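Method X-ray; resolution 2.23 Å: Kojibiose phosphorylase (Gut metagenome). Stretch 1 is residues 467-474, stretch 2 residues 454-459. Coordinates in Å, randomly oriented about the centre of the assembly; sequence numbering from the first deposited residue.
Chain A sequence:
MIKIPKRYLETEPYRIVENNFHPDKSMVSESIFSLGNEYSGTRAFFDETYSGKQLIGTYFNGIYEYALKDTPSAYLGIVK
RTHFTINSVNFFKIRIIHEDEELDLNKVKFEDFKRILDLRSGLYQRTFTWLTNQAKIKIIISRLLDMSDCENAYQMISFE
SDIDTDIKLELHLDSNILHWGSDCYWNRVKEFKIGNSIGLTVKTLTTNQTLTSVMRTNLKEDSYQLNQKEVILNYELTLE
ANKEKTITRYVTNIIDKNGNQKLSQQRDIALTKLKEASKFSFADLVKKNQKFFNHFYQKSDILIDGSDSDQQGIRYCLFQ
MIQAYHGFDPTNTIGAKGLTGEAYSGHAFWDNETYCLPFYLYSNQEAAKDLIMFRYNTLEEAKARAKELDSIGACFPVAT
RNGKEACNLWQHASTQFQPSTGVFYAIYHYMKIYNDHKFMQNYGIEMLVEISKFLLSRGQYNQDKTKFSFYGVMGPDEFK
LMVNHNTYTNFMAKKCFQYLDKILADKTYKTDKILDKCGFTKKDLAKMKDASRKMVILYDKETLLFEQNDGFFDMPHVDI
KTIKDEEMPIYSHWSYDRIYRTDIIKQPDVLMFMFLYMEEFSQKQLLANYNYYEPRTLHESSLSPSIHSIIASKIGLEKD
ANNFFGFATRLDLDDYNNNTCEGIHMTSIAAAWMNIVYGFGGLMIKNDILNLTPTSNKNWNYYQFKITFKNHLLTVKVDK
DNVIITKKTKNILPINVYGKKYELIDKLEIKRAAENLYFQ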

# COMPACT_ATOMS: atom_id res chain seq x y z
N LYS A 467 -25.43 -13.56 -14.43
CA LYS A 467 -24.34 -12.81 -15.11
C LYS A 467 -22.99 -13.35 -14.64
O LYS A 467 -22.92 -13.86 -13.51
CB LYS A 467 -24.40 -11.31 -14.82
CG LYS A 467 -25.77 -10.65 -14.80
CD LYS A 467 -25.69 -9.23 -14.24
CE LYS A 467 -27.00 -8.46 -14.21
NZ LYS A 467 -26.93 -7.34 -13.24
N PHE A 468 -21.99 -13.27 -15.52
CA PHE A 468 -20.57 -13.59 -15.24
C PHE A 468 -19.74 -12.31 -15.49
O PHE A 468 -20.00 -11.60 -16.48
CB PHE A 468 -20.10 -14.77 -16.09
CG PHE A 468 -18.77 -15.37 -15.67
CD1 PHE A 468 -18.70 -16.37 -14.72
CD2 PHE A 468 -17.58 -14.94 -16.24
CE1 PHE A 468 -17.48 -16.91 -14.34
CE2 PHE A 468 -16.37 -15.49 -15.88
CZ PHE A 468 -16.32 -16.47 -14.92
N SER A 469 -18.77 -12.01 -14.62
CA SER A 469 -17.88 -10.84 -14.83
C SER A 469 -16.57 -11.00 -14.06
O SER A 469 -16.31 -12.07 -13.55
CB SER A 469 -18.60 -9.58 -14.47
OG SER A 469 -17.88 -8.45 -14.90
N PHE A 470 -15.76 -9.94 -14.03
CA PHE A 470 -14.62 -9.82 -13.10
C PHE A 470 -14.97 -8.68 -12.17
O PHE A 470 -15.31 -7.60 -12.66
CB PHE A 470 -13.30 -9.65 -13.84
CG PHE A 470 -12.96 -10.83 -14.74
CD1 PHE A 470 -13.57 -10.99 -15.97
CD2 PHE A 470 -12.09 -11.82 -14.31
CE1 PHE A 470 -13.28 -12.08 -16.78
CE2 PHE A 470 -11.78 -12.90 -15.13
CZ PHE A 470 -12.37 -13.03 -16.36
N TYR A 471 -14.89 -8.95 -10.87
CA TYR A 471 -15.16 -8.02 -9.75
C TYR A 471 -13.81 -7.62 -9.16
O TYR A 471 -12.92 -8.49 -9.14
CB TYR A 471 -16.08 -8.69 -8.73
CG TYR A 471 -17.47 -8.90 -9.24
CD1 TYR A 471 -17.81 -10.06 -9.92
CD2 TYR A 471 -18.44 -7.94 -9.05
CE1 TYR A 471 -19.10 -10.26 -10.41
CE2 TYR A 471 -19.71 -8.10 -9.59
CZ TYR A 471 -20.04 -9.27 -10.27
OH TYR A 471 -21.29 -9.43 -10.77
N GLY A 472 -13.68 -6.36 -8.72
CA GLY A 472 -12.52 -5.85 -7.98
C GLY A 472 -11.31 -5.81 -8.87
O GLY A 472 -10.28 -6.40 -8.52
N VAL A 473 -11.46 -5.19 -10.04
CA VAL A 473 -10.42 -5.22 -11.11
C VAL A 473 -10.01 -3.81 -11.49
O VAL A 473 -10.57 -2.81 -10.96
CB VAL A 473 -10.89 -6.04 -12.33
CG1 VAL A 473 -11.07 -7.50 -11.94
CG2 VAL A 473 -12.15 -5.48 -12.98
N MET A 474 -9.02 -3.76 -12.37
CA MET A 474 -8.52 -2.54 -13.02
C MET A 474 -8.19 -2.91 -14.47
O MET A 474 -7.48 -3.93 -14.66
CB MET A 474 -7.26 -2.05 -12.30
CG MET A 474 -6.55 -0.94 -13.03
SD MET A 474 -5.00 -0.40 -12.26
CE MET A 474 -5.60 0.48 -10.83
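Stretch 2 454-459: FLLSRG

Stretch 2 is the last part of a helix that begins earlier in the chain. Residues Phe-454 to Arg-458 are helical, and Gly-459 is the first residue to leave helical phi/psi, at -62/145. The bond from Arg-458 N to Phe-454 O (2.8 Å) and that from Gly-459 N to Leu-455 O (2.9 Å) hold the last turn. Stretch 1 is extended through Phe-468 and Ser-469, which form a strand. Gly-472 breaks the extended run with a positive phi of 68°, a value that favours glycine.

The two backbones come nearest where the helix ends, with Phe-470 CA 4.7 Å from Gly-459 CA. Ser-469 O lies 3.3 Å from Gly-459 CA. The rings of Phe-468 and Phe-470 both reach Gly-459. Phe-468 CZ is 3.5 Å from Gly-459 C, and Gly-459 CA sits over one face of the Phe-470 ring, 3.9 Å from its centroid, as a CH-pi contact. A CB on Gly-459 would point toward stretch 1 and fall 2.6 Å from Phe-468 CZ, a clash.

Each ring also meets a leucine of the helix. Phe-470 CZ packs 3.8 Å from Leu-455 CD2, while Phe-470 CE2 is 3.2 Å from Leu-455 O. Phe-468 CZ lies 4.3 Å from Leu-456 CD2, and Leu-456 O is at the edge of its ring, 3.8 Å from Phe-468 CZ.

Arg-458 supplies the polar contact. Its CA-to-CB bond points sideways, but the long side chain brings the guanidinium to the backbone of stretch 1. Arg-458 NH1 donates to Tyr-471 O at 2.8 Å, and Arg-458 NH2 to the same Tyr-471 O at 3.1 Å. A weak bond joins Arg-458 NH2 to Gly-472 O, also 3.1 Å. Both carbonyl oxygens lie near the guanidinium plane. Water 1 adds a bridge: it donates to Arg-458 O (2.7 Å) and accepts from Tyr-471 N (2.9 Å).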

# COMPACT_ATOMS: atom_id res chain seq x y z
N PHE A 454 -7.64 -19.78 -15.41
CA PHE A 454 -7.47 -18.62 -14.50
C PHE A 454 -8.67 -17.68 -14.63
O PHE A 454 -9.24 -17.30 -13.61
CB PHE A 454 -6.16 -17.90 -14.76
CG PHE A 454 -6.07 -16.57 -14.07
CD1 PHE A 454 -6.12 -16.49 -12.69
CD2 PHE A 454 -5.93 -15.40 -14.81
CE1 PHE A 454 -6.04 -15.27 -12.06
CE2 PHE A 454 -5.85 -14.18 -14.16
CZ PHE A 454 -5.90 -14.12 -12.79
N LEU A 455 -9.05 -17.35 -15.86
CA LEU A 455 -10.12 -16.35 -16.13
C LEU A 455 -11.44 -16.87 -15.56
O LEU A 455 -12.22 -16.04 -15.05
CB LEU A 455 -10.21 -16.08 -17.63
CG LEU A 455 -9.07 -15.24 -18.22
CD1 LEU A 455 -9.31 -14.98 -19.70
CD2 LEU A 455 -8.89 -13.92 -17.47
N LEU A 456 -11.68 -18.19 -15.63
CA LEU A 456 -12.94 -18.85 -15.17
C LEU A 456 -12.97 -18.96 -13.64
O LEU A 456 -14.08 -19.00 -13.11
CB LEU A 456 -13.06 -20.24 -15.80
CG LEU A 456 -13.55 -20.25 -17.24
CD1 LEU A 456 -13.34 -21.62 -17.87
CD2 LEU A 456 -15.01 -19.84 -17.32
N SER A 457 -11.82 -19.04 -12.98
CA SER A 457 -11.71 -19.11 -11.50
C SER A 457 -11.68 -17.72 -10.86
O SER A 457 -12.22 -17.59 -9.76
CB SER A 457 -10.53 -19.92 -11.09
OG SER A 457 -9.37 -19.53 -11.81
N ARG A 458 -11.03 -16.73 -11.47
CA ARG A 458 -10.91 -15.37 -10.90
C ARG A 458 -12.19 -14.62 -11.27
O ARG A 458 -12.66 -13.77 -10.47
CB ARG A 458 -9.64 -14.67 -11.40
CG ARG A 458 -9.50 -13.21 -10.97
CD ARG A 458 -9.67 -13.05 -9.47
NE ARG A 458 -9.48 -11.68 -8.98
CZ ARG A 458 -10.37 -10.71 -9.06
NH1 ARG A 458 -11.56 -10.89 -9.61
NH2 ARG A 458 -10.08 -9.53 -8.55
N GLY A 459 -12.72 -14.90 -12.46
CA GLY A 459 -14.07 -14.46 -12.86
C GLY A 459 -15.11 -15.09 -11.94
O GLY A 459 -14.89 -16.21 -11.50
O HOH W 1 -14.46 -11.72 -10.14